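Local coordinates for protein Maltose/maltodextrin transport permease homologue (Bdellovibrio bacteriovorus HD100, PDB 6FFL) that binds maltodextrins, here maltotriose, as the solute-binding domain (MalE) fused to the transmembrane subunit MalF of a maltose/maltodextrin ABC transporter, at residues Q10-H15 with W238-Q243; A221-N226 with A244-G249; N233-W238 with V307-S312. One frame throughout, in Å; residues are numbered along the deposited sequence.

Helix 238-243 ties the three contacts together. Contacts 1 and 3 have centres about 8 Å apart, share Trp238 and a bridging water, and both touch the glucose of chain B. Gln10, Met11 and Ile12 in contact 1 and Trp236 in contact 3 line the maltotriose pocket. Contact 2 lies about 12 Å from contact 1 and 16 Å from contact 3, centre to centre, with the side chain of Lys224 about 12 Å from a glucose. Tyr241 links it to the others: its O probably accepts from Val246 N at 3.0 Å, and its OH probably bonds Asn233 ND2, also at 3.0 Å. Helix 238-243 thus lies between the sugar-touching residues and the packing of helix 216-224.

Contact 1: residues Q10-H15 with W238-Q243; sequences QMIYGH and WGDYQQ. With GLC (alpha-D-glucopyranose), chain B; SO4 (sulfate ion), chain H.
Gly14 N donates to Asp240 OD2 at 3.0 Å, with an N-H...O angle of 155°, and the oxygen accepts on its syn lone pair. The amide belongs to the first turn of helix 13-29, whose N-terminal dipole may stabilise the negative carboxylate. Ile12, the N-cap residue of that helix, meets Asp240 tip to tip, Ile12 CD1 lying 3.5 Å from Asp240 OD2. Tyr13 has CG anti to its backbone N (chi1 -179°), and its ring crosses Asp240 at about a right angle with an edge turned to the carboxylate: Tyr13 CD2 is 3.3 Å from Asp240 OD1. Farther along that edge Tyr13 CE2 is 3.7 Å from Gln243 OE1, which lies in the ring plane. One water bridges Tyr13 OH and, weakly, Gln243 NE2; another joins His15 NE2 to Gly239 N. Just before the helix, Gln10 O accepts from O2 of the chain B glucose at 2.7 Å, so the same segment holds sugar and helix start. Asp240 thus faces helix 13-29, while Trp238 and Tyr241 of its own helix pack on strands 116-121 and 248-251.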
loop_
_atom_site.group_PDB
_atom_site.type_symbol
_atom_site.label_atom_id
_atom_site.label_comp_id
_atom_site.label_asym_id
_atom_site.label_seq_id
_atom_site.Cartn_x
_atom_site.Cartn_y
_atom_site.Cartn_z
ATOM N N GLN A 10 1.446 9.445 -5.620
ATOM C CA GLN A 10 0.202 9.098 -4.942
ATOM C C GLN A 10 0.343 9.221 -3.419
ATOM O O GLN A 10 -0.257 8.455 -2.654
ATOM C CB GLN A 10 -0.278 7.697 -5.353
ATOM C CG GLN A 10 0.792 6.585 -5.409
ATOM C CD GLN A 10 1.316 6.238 -4.029
ATOM O OE1 GLN A 10 2.284 6.848 -3.549
ATOM N NE2 GLN A 10 0.666 5.275 -3.369
ATOM N N MET A 11 1.106 10.219 -2.961
ATOM C CA MET A 11 1.396 10.384 -1.535
ATOM C C MET A 11 0.229 10.999 -0.773
ATOM O O MET A 11 -0.266 12.073 -1.128
ATOM C CB MET A 11 2.630 11.267 -1.332
ATOM C CG MET A 11 3.916 10.655 -1.831
ATOM S SD MET A 11 5.318 11.646 -1.270
ATOM C CE MET A 11 6.619 10.952 -2.292
ATOM N N ILE A 12 -0.138 10.344 0.337
ATOM C CA ILE A 12 -1.143 10.842 1.257
ATOM C C ILE A 12 -0.703 12.174 1.878
ATOM O O ILE A 12 0.482 12.528 1.895
ATOM C CB ILE A 12 -1.364 9.769 2.338
ATOM C CG1 ILE A 12 -2.665 9.984 3.106
ATOM C CG2 ILE A 12 -0.173 9.733 3.300
ATOM C CD1 ILE A 12 -2.860 8.953 4.211
ATOM N N TYR A 13 -1.683 12.902 2.420
ATOM C CA TYR A 13 -1.475 14.235 2.981
ATOM C C TYR A 13 -0.165 14.385 3.752
ATOM O O TYR A 13 0.683 15.210 3.398
ATOM C CB TYR A 13 -2.644 14.589 3.897
ATOM C CG TYR A 13 -2.509 15.969 4.500
ATOM C CD1 TYR A 13 -2.838 17.104 3.769
ATOM C CD2 TYR A 13 -2.027 16.138 5.798
ATOM C CE1 TYR A 13 -2.714 18.375 4.331
ATOM C CE2 TYR A 13 -1.892 17.393 6.354
ATOM C CZ TYR A 13 -2.234 18.505 5.620
ATOM O OH TYR A 13 -2.097 19.754 6.183
ATOM N N GLY A 14 0.006 13.603 4.821
ATOM C CA GLY A 14 1.185 13.758 5.665
ATOM C C GLY A 14 2.485 13.546 4.910
ATOM O O GLY A 14 3.483 14.228 5.167
ATOM N N HIS A 15 2.493 12.596 3.970
ATOM C CA HIS A 15 3.707 12.331 3.202
ATOM C C HIS A 15 3.947 13.411 2.156
ATOM O O HIS A 15 5.093 13.807 1.925
ATOM C CB HIS A 15 3.633 10.956 2.520
ATOM C CG HIS A 15 3.723 9.801 3.472
ATOM N ND1 HIS A 15 4.405 8.640 3.166
ATOM C CD2 HIS A 15 3.206 9.622 4.711
ATOM C CE1 HIS A 15 4.309 7.801 4.182
ATOM N NE2 HIS A 15 3.584 8.371 5.128
ATOM N N TRP A 238 0.293 6.284 9.419
ATOM C CA TRP A 238 0.724 6.587 10.782
ATOM C C TRP A 238 0.842 8.087 11.011
ATOM O O TRP A 238 0.392 8.612 12.037
ATOM C CB TRP A 238 2.072 5.931 11.062
ATOM C CG TRP A 238 2.064 4.431 11.101
ATOM C CD1 TRP A 238 0.982 3.602 11.256
ATOM C CD2 TRP A 238 3.209 3.585 11.005
ATOM N NE1 TRP A 238 1.394 2.288 11.255
ATOM C CE2 TRP A 238 2.761 2.254 11.117
ATOM C CE3 TRP A 238 4.578 3.826 10.837
ATOM C CZ2 TRP A 238 3.632 1.165 11.045
ATOM C CZ3 TRP A 238 5.443 2.742 10.779
ATOM C CH2 TRP A 238 4.965 1.427 10.879
ATOM N N GLY A 239 1.479 8.789 10.073
ATOM C CA GLY A 239 1.732 10.207 10.276
ATOM C C GLY A 239 0.453 11.000 10.437
ATOM O O GLY A 239 0.359 11.886 11.288
ATOM N N ASP A 240 -0.560 10.668 9.646
ATOM C CA ASP A 240 -1.799 11.427 9.710
ATOM C C ASP A 240 -2.598 11.120 10.969
ATOM O O ASP A 240 -3.270 12.017 11.493
ATOM C CB ASP A 240 -2.605 11.181 8.441
ATOM C CG ASP A 240 -2.092 12.031 7.281
ATOM O OD1 ASP A 240 -2.114 13.274 7.399
ATOM O OD2 ASP A 240 -1.610 11.475 6.284
ATOM N N TYR A 241 -2.519 9.894 11.504
ATOM C CA TYR A 241 -3.179 9.652 12.786
ATOM C C TYR A 241 -2.448 10.340 13.930
ATOM O O TYR A 241 -3.093 10.825 14.867
ATOM C CB TYR A 241 -3.330 8.148 13.059
ATOM C CG TYR A 241 -4.203 7.490 12.007
ATOM C CD1 TYR A 241 -5.378 8.097 11.583
ATOM C CD2 TYR A 241 -3.829 6.287 11.416
ATOM C CE1 TYR A 241 -6.170 7.521 10.597
ATOM C CE2 TYR A 241 -4.607 5.708 10.430
ATOM C CZ TYR A 241 -5.768 6.326 10.021
ATOM O OH TYR A 241 -6.537 5.760 9.036
ATOM N N GLN A 242 -1.114 10.421 13.860
ATOM C CA GLN A 242 -0.360 11.171 14.863
ATOM C C GLN A 242 -0.729 12.647 14.834
ATOM O O GLN A 242 -0.941 13.267 15.884
ATOM C CB GLN A 242 1.143 10.984 14.635
ATOM C CG GLN A 242 1.664 9.631 15.093
ATOM C CD GLN A 242 3.035 9.310 14.534
ATOM O OE1 GLN A 242 3.563 10.030 13.681
ATOM N NE2 GLN A 242 3.621 8.220 15.012
ATOM N N GLN A 243 -0.823 13.229 13.636
ATOM C CA GLN A 243 -1.193 14.637 13.530
ATOM C C GLN A 243 -2.610 14.870 14.033
ATOM O O GLN A 243 -2.909 15.928 14.602
ATOM C CB GLN A 243 -1.054 15.118 12.085
ATOM C CG GLN A 243 -1.151 16.639 11.933
ATOM C CD GLN A 243 -1.106 17.094 10.483
ATOM O OE1 GLN A 243 -0.445 16.477 9.645
ATOM N NE2 GLN A 243 -1.813 18.179 10.181
HETATM C C1 GLC B . -2.609 7.059 0.272
HETATM C C2 GLC B . -1.198 6.460 0.296
HETATM C C3 GLC B . -1.110 5.222 -0.585
HETATM C C4 GLC B . -2.232 4.234 -0.267
HETATM C C5 GLC B . -3.593 4.942 -0.307
HETATM C C6 GLC B . -4.719 4.011 0.140
HETATM O O1 GLC B . -2.870 7.605 -1.022
HETATM O O2 GLC B . -0.247 7.406 -0.201
HETATM O O3 GLC B . 0.193 4.622 -0.411
HETATM O O4 GLC B . -2.167 3.170 -1.238
HETATM O O5 GLC B . -3.604 6.065 0.581
HETATM O O6 GLC B . -5.992 4.642 -0.054
HETATM S S SO4 H . -5.413 12.874 1.033
HETATM O O1 SO4 H . -6.728 12.262 1.174
HETATM O O2 SO4 H . -5.044 12.877 -0.385
HETATM O O3 SO4 H . -4.422 12.117 1.790
HETATM O O4 SO4 H . -5.440 14.237 1.550
HETATM O O HOH W 1 -0.420 19.975 8.562
HETATM O O HOH W 2 3.170 7.380 7.768
#

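Contact 2: residues A221-N226 with A244-G249; sequences ALFKEN and AKVDFG
With CG anti to its backbone N (chi1 -165°), Phe223 extends its ring from helix 216-224 toward Val246, whose CG1 is likewise anti to its backbone N (chi1 -176°). The ring and the valine branch cross obliquely, and Phe223 CE2 comes to 3.8 Å from Val246 CG1. The other branch turns to the helix backbone, placing Val246 CG2 3.9 Å from Lys224 CA, so the two methyls of one residue cover both a ring and a main-chain turn. Phe248 offers its CB to the ring edge, near the plane, with Phe223 CZ 4.0 Å from Phe248 CB, while the Phe248 ring is directed onto Tyr241 and Gln242 of helix 238-243. In this periplasmic-binding-protein-type fold the contact packs helix 216-224 against a four-stranded mixed sheet in which 248-251 is an outermost strand, and Phe223 also rests on Leu119 and Asn121 of strand 116-121 and on Leu231 of strand 228-234. Two helices end here in Schellman motifs: 216-224 with Asn226, and 238-243, just before 244-249, with Lys245, both residues at positive phi. The chain can thereby turn sharply out of each helix, and Val246 follows directly after the second turn. Nearer the solvent, the aliphatic part of Lys224 runs past Ala244, with Lys224 CG 4.0 Å from Ala244 CB. The Phe223 and Tyr241 rings meet edge-to-face (T-shaped), and Lys224 packs against the same tyrosine.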
loop_
_atom_site.group_PDB
_atom_site.type_symbol
_atom_site.label_atom_id
_atom_site.label_comp_id
_atom_site.label_asym_id
_atom_site.label_seq_id
_atom_site.Cartn_x
_atom_site.Cartn_y
_atom_site.Cartn_z
ATOM N N ALA A 221 -11.736 8.619 8.427
ATOM C CA ALA A 221 -12.427 9.605 9.253
ATOM C C ALA A 221 -12.959 8.986 10.541
ATOM O O ALA A 221 -12.822 9.573 11.621
ATOM C CB ALA A 221 -13.570 10.246 8.469
ATOM N N LEU A 222 -13.589 7.814 10.447
ATOM C CA LEU A 222 -14.168 7.206 11.642
ATOM C C LEU A 222 -13.101 6.942 12.700
ATOM O O LEU A 222 -13.339 7.147 13.897
ATOM C CB LEU A 222 -14.905 5.916 11.284
ATOM C CG LEU A 222 -16.232 6.093 10.522
ATOM C CD1 LEU A 222 -16.729 4.767 9.976
ATOM C CD2 LEU A 222 -17.306 6.749 11.390
ATOM N N PHE A 223 -11.915 6.489 12.275
ATOM C CA PHE A 223 -10.835 6.244 13.229
ATOM C C PHE A 223 -10.321 7.551 13.831
ATOM O O PHE A 223 -10.083 7.631 15.041
ATOM C CB PHE A 223 -9.698 5.470 12.547
ATOM C CG PHE A 223 -8.705 4.868 13.511
ATOM C CD1 PHE A 223 -9.092 3.861 14.391
ATOM C CD2 PHE A 223 -7.382 5.305 13.533
ATOM C CE1 PHE A 223 -8.172 3.291 15.290
ATOM C CE2 PHE A 223 -6.452 4.745 14.428
ATOM C CZ PHE A 223 -6.848 3.739 15.309
ATOM N N LYS A 224 -10.154 8.590 13.006
ATOM C CA LYS A 224 -9.686 9.871 13.522
ATOM C C LYS A 224 -10.693 10.497 14.478
ATOM O O LYS A 224 -10.303 11.235 15.389
ATOM C CB LYS A 224 -9.406 10.835 12.367
ATOM C CG LYS A 224 -8.153 10.495 11.581
ATOM C CD LYS A 224 -8.202 11.052 10.174
ATOM C CE LYS A 224 -8.107 12.568 10.168
ATOM N NZ LYS A 224 -8.128 13.094 8.772
ATOM N N GLU A 225 -11.982 10.223 14.286
ATOM C CA GLU A 225 -13.044 10.864 15.047
ATOM C C GLU A 225 -13.487 10.046 16.252
ATOM O O GLU A 225 -14.566 10.301 16.795
ATOM C CB GLU A 225 -14.236 11.150 14.129
ATOM C CG GLU A 225 -13.908 12.171 13.042
ATOM C CD GLU A 225 -14.891 12.156 11.894
ATOM O OE1 GLU A 225 -15.934 11.478 12.008
ATOM O OE2 GLU A 225 -14.612 12.822 10.876
ATOM N N ASN A 226 -12.686 9.064 16.673
ATOM C CA ASN A 226 -13.007 8.220 17.826
ATOM C C ASN A 226 -14.309 7.456 17.626
ATOM O O ASN A 226 -15.031 7.182 18.588
ATOM C CB ASN A 226 -13.072 9.040 19.120
ATOM C CG ASN A 226 -11.782 9.765 19.403
ATOM O OD1 ASN A 226 -10.703 9.178 19.326
ATOM N ND2 ASN A 226 -11.881 11.048 19.748
ATOM N N ALA A 244 -3.498 13.896 13.829
ATOM C CA ALA A 244 -4.868 13.972 14.318
ATOM C C ALA A 244 -4.987 13.642 15.800
ATOM O O ALA A 244 -6.108 13.583 16.315
ATOM C CB ALA A 244 -5.763 13.037 13.505
ATOM N N LYS A 245 -3.864 13.416 16.483
ATOM C CA LYS A 245 -3.822 13.173 17.922
ATOM C C LYS A 245 -4.580 11.910 18.323
ATOM O O LYS A 245 -5.140 11.827 19.418
ATOM C CB LYS A 245 -4.335 14.392 18.700
ATOM C CG LYS A 245 -3.403 15.601 18.596
ATOM C CD LYS A 245 -3.994 16.846 19.258
ATOM C CE LYS A 245 -3.106 18.064 19.024
ATOM N NZ LYS A 245 -3.678 19.302 19.627
ATOM N N VAL A 246 -4.596 10.901 17.457
ATOM C CA VAL A 246 -5.108 9.595 17.845
ATOM C C VAL A 246 -3.994 8.864 18.583
ATOM O O VAL A 246 -2.894 8.698 18.049
ATOM C CB VAL A 246 -5.577 8.788 16.624
ATOM C CG1 VAL A 246 -6.205 7.466 17.077
ATOM C CG2 VAL A 246 -6.550 9.597 15.772
ATOM N N ASP A 247 -4.277 8.439 19.815
ATOM C CA ASP A 247 -3.369 7.589 20.583
ATOM C C ASP A 247 -3.622 6.149 20.158
ATOM O O ASP A 247 -4.495 5.464 20.691
ATOM C CB ASP A 247 -3.582 7.779 22.080
ATOM C CG ASP A 247 -2.588 6.992 22.913
ATOM O OD1 ASP A 247 -1.567 6.537 22.356
ATOM O OD2 ASP A 247 -2.830 6.822 24.122
ATOM N N PHE A 248 -2.865 5.687 19.169
ATOM C CA PHE A 248 -3.099 4.370 18.597
ATOM C C PHE A 248 -1.932 3.427 18.863
ATOM O O PHE A 248 -0.781 3.854 19.014
ATOM C CB PHE A 248 -3.362 4.451 17.083
ATOM C CG PHE A 248 -2.170 4.902 16.261
ATOM C CD1 PHE A 248 -1.934 6.251 16.025
ATOM C CD2 PHE A 248 -1.321 3.972 15.696
ATOM C CE1 PHE A 248 -0.854 6.660 15.252
ATOM C CE2 PHE A 248 -0.238 4.366 14.915
ATOM C CZ PHE A 248 -0.003 5.713 14.691
ATOM N N GLY A 249 -2.255 2.134 18.931
ATOM C CA GLY A 249 -1.277 1.074 18.869
ATOM C C GLY A 249 -1.422 0.328 17.551
ATOM O O GLY A 249 -2.372 0.530 16.797
#

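Contact 3: residues N233-W238 with V307-S312; sequences NGDWSW and VGVLPS. With GLC (alpha-D-glucopyranose), chain C; GLC (alpha-D-glucopyranose), chain B.
Trp238 turns an edge of its indole to Gly308, whose carbonyl O lies near the ring plane, 3.3 Å from Trp238 CZ3. One face of the same indole carries Asp235 CB, offset toward the rim. Val307 O is near the ring plane too. A second indole, Trp236, is a stacking platform for two glucose units in this periplasmic-binding-protein-type domain: C4 of the chain B glucose lies over its centre, 3.8 Å above the plane, and C1 of the chain C glucose sits over the rim of the same face, 3.5 Å from Trp236 CH2. The opposite face rests on Gly234 CA, 3.4 Å from the plane; having no side chain, Gly234 lets the indole settle directly on the backbone. Trp236 NE1 donates to Tyr216 OH, which helps fix the ring's rotation.

Across the contact, Val309 CG1 fits against Asp235, 3.9 Å from Asp235 O and close to OD2, the two side chains crossing at about a right angle. Polar links between the segments run through two waters. One donates to Asp235 OD2 and accepts from Leu310 N; the other, the water that also meets His15 NE2 and Gly239 N, donates to both Asp235 O and Val307 O. The loop after helix 297-307 is thereby joined to the turn that follows strand 228-234. Within that turn Gly234 O receives two donors from one residue, Ser237 N and Ser237 OG, the hydroxyl at 2.7 Å with a C=O...O angle of 161°.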
loop_
_atom_site.group_PDB
_atom_site.type_symbol
_atom_site.label_atom_id
_atom_site.label_comp_id
_atom_site.label_asym_id
_atom_site.label_seq_id
_atom_site.Cartn_x
_atom_site.Cartn_y
_atom_site.Cartn_z
ATOM N N ASN A 233 -5.180 -0.673 8.220
ATOM C CA ASN A 233 -4.619 0.325 7.321
ATOM C C ASN A 233 -3.111 0.121 7.282
ATOM O O ASN A 233 -2.552 -0.702 8.015
ATOM C CB ASN A 233 -4.993 1.750 7.771
ATOM C CG ASN A 233 -5.047 2.747 6.621
ATOM O OD1 ASN A 233 -4.635 2.444 5.493
ATOM N ND2 ASN A 233 -5.572 3.943 6.894
ATOM N N GLY A 234 -2.449 0.879 6.403
ATOM C CA GLY A 234 -1.043 0.674 6.129
ATOM C C GLY A 234 -0.145 1.682 6.844
ATOM O O GLY A 234 -0.605 2.641 7.455
ATOM N N ASP A 235 1.166 1.442 6.757
ATOM C CA ASP A 235 2.098 2.322 7.463
ATOM C C ASP A 235 2.106 3.742 6.893
ATOM O O ASP A 235 2.540 4.670 7.584
ATOM C CB ASP A 235 3.513 1.708 7.486
ATOM C CG ASP A 235 4.187 1.651 6.099
ATOM O OD1 ASP A 235 3.492 1.665 5.059
ATOM O OD2 ASP A 235 5.437 1.585 6.071
ATOM N N TRP A 236 1.577 3.947 5.676
ATOM C CA TRP A 236 1.450 5.301 5.139
ATOM C C TRP A 236 0.523 6.172 5.976
ATOM O O TRP A 236 0.556 7.400 5.831
ATOM C CB TRP A 236 0.902 5.267 3.702
ATOM C CG TRP A 236 -0.439 4.566 3.627
ATOM C CD1 TRP A 236 -1.664 5.098 3.919
ATOM C CD2 TRP A 236 -0.672 3.190 3.275
ATOM N NE1 TRP A 236 -2.645 4.142 3.765
ATOM C CE2 TRP A 236 -2.063 2.966 3.368
ATOM C CE3 TRP A 236 0.158 2.135 2.877
ATOM C CZ2 TRP A 236 -2.642 1.724 3.082
ATOM C CZ3 TRP A 236 -0.420 0.890 2.597
ATOM C CH2 TRP A 236 -1.803 0.700 2.706
ATOM N N SER A 237 -0.314 5.570 6.830
ATOM C CA SER A 237 -1.320 6.323 7.563
ATOM C C SER A 237 -0.858 6.767 8.945
ATOM O O SER A 237 -1.552 7.571 9.575
ATOM C CB SER A 237 -2.608 5.494 7.694
ATOM O OG SER A 237 -2.419 4.374 8.567
ATOM N N TRP A 238 0.293 6.284 9.419
ATOM C CA TRP A 238 0.724 6.587 10.782
ATOM C C TRP A 238 0.842 8.087 11.011
ATOM O O TRP A 238 0.392 8.612 12.037
ATOM C CB TRP A 238 2.072 5.931 11.062
ATOM C CG TRP A 238 2.064 4.431 11.101
ATOM C CD1 TRP A 238 0.982 3.602 11.256
ATOM C CD2 TRP A 238 3.209 3.585 11.005
ATOM N NE1 TRP A 238 1.394 2.288 11.255
ATOM C CE2 TRP A 238 2.761 2.254 11.117
ATOM C CE3 TRP A 238 4.578 3.826 10.837
ATOM C CZ2 TRP A 238 3.632 1.165 11.045
ATOM C CZ3 TRP A 238 5.443 2.742 10.779
ATOM C CH2 TRP A 238 4.965 1.427 10.879
ATOM N N VAL A 307 6.796 11.188 9.527
ATOM C CA VAL A 307 5.687 10.259 9.338
ATOM C C VAL A 307 6.028 8.836 9.754
ATOM O O VAL A 307 5.197 7.940 9.599
ATOM C CB VAL A 307 5.140 10.291 7.891
ATOM C CG1 VAL A 307 4.689 11.719 7.549
ATOM C CG2 VAL A 307 6.165 9.754 6.859
ATOM N N GLY A 308 7.224 8.598 10.284
ATOM C CA GLY A 308 7.470 7.420 11.087
ATOM C C GLY A 308 7.792 6.144 10.347
ATOM O O GLY A 308 7.792 5.079 10.977
ATOM N N VAL A 309 8.078 6.208 9.043
ATOM C CA VAL A 309 8.284 5.004 8.243
ATOM C C VAL A 309 9.754 4.589 8.231
ATOM O O VAL A 309 10.641 5.369 8.597
ATOM C CB VAL A 309 7.756 5.203 6.806
ATOM C CG1 VAL A 309 6.241 5.435 6.835
ATOM C CG2 VAL A 309 8.467 6.361 6.118
ATOM N N LEU A 310 10.011 3.355 7.798
ATOM C CA LEU A 310 11.351 2.770 7.818
ATOM C C LEU A 310 12.128 3.150 6.557
ATOM O O LEU A 310 11.682 2.821 5.450
ATOM C CB LEU A 310 11.247 1.253 7.912
ATOM C CG LEU A 310 12.547 0.452 7.974
ATOM C CD1 LEU A 310 13.273 0.710 9.282
ATOM C CD2 LEU A 310 12.245 -1.036 7.764
ATOM N N PRO A 311 13.301 3.776 6.667
ATOM C CA PRO A 311 14.089 4.086 5.463
ATOM C C PRO A 311 14.442 2.840 4.666
ATOM O O PRO A 311 14.619 1.747 5.210
ATOM C CB PRO A 311 15.365 4.738 6.028
ATOM C CG PRO A 311 14.900 5.364 7.317
ATOM C CD PRO A 311 13.903 4.368 7.877
ATOM N N SER A 312 14.604 3.035 3.361
ATOM C CA SER A 312 15.129 1.976 2.514
ATOM C C SER A 312 16.649 1.889 2.574
ATOM O O SER A 312 17.214 0.814 2.350
ATOM C CB SER A 312 14.682 2.207 1.073
ATOM O OG SER A 312 15.119 3.472 0.623
HETATM C C1 GLC C . -2.063 1.923 -0.580
HETATM C C2 GLC C . -0.846 1.142 -1.059
HETATM C C3 GLC C . -0.997 0.634 -2.484
HETATM C C4 GLC C . -2.316 -0.126 -2.578
HETATM C C5 GLC C . -3.458 0.793 -2.155
HETATM C C6 GLC C . -4.809 0.073 -2.239
HETATM O O2 GLC C . 0.302 2.004 -0.945
HETATM O O3 GLC C . 0.101 -0.248 -2.775
HETATM O O4 GLC C . -2.537 -0.528 -3.920
HETATM O O5 GLC C . -3.247 1.167 -0.797
HETATM O O6 GLC C . -5.885 1.035 -2.191
HETATM C C1 GLC B . -2.609 7.059 0.272
HETATM C C2 GLC B . -1.198 6.460 0.296
HETATM C C3 GLC B . -1.110 5.222 -0.585
HETATM C C4 GLC B . -2.232 4.234 -0.267
HETATM C C5 GLC B . -3.593 4.942 -0.307
HETATM C C6 GLC B . -4.719 4.011 0.140
HETATM O O1 GLC B . -2.870 7.605 -1.022
HETATM O O2 GLC B . -0.247 7.406 -0.201
HETATM O O3 GLC B . 0.193 4.622 -0.411
HETATM O O4 GLC B . -2.167 3.170 -1.238
HETATM O O5 GLC B . -3.604 6.065 0.581
HETATM O O6 GLC B . -5.992 4.642 -0.054
HETATM O O HOH W 3 7.867 1.305 7.417
HETATM O O HOH W 2 3.170 7.380 7.768
#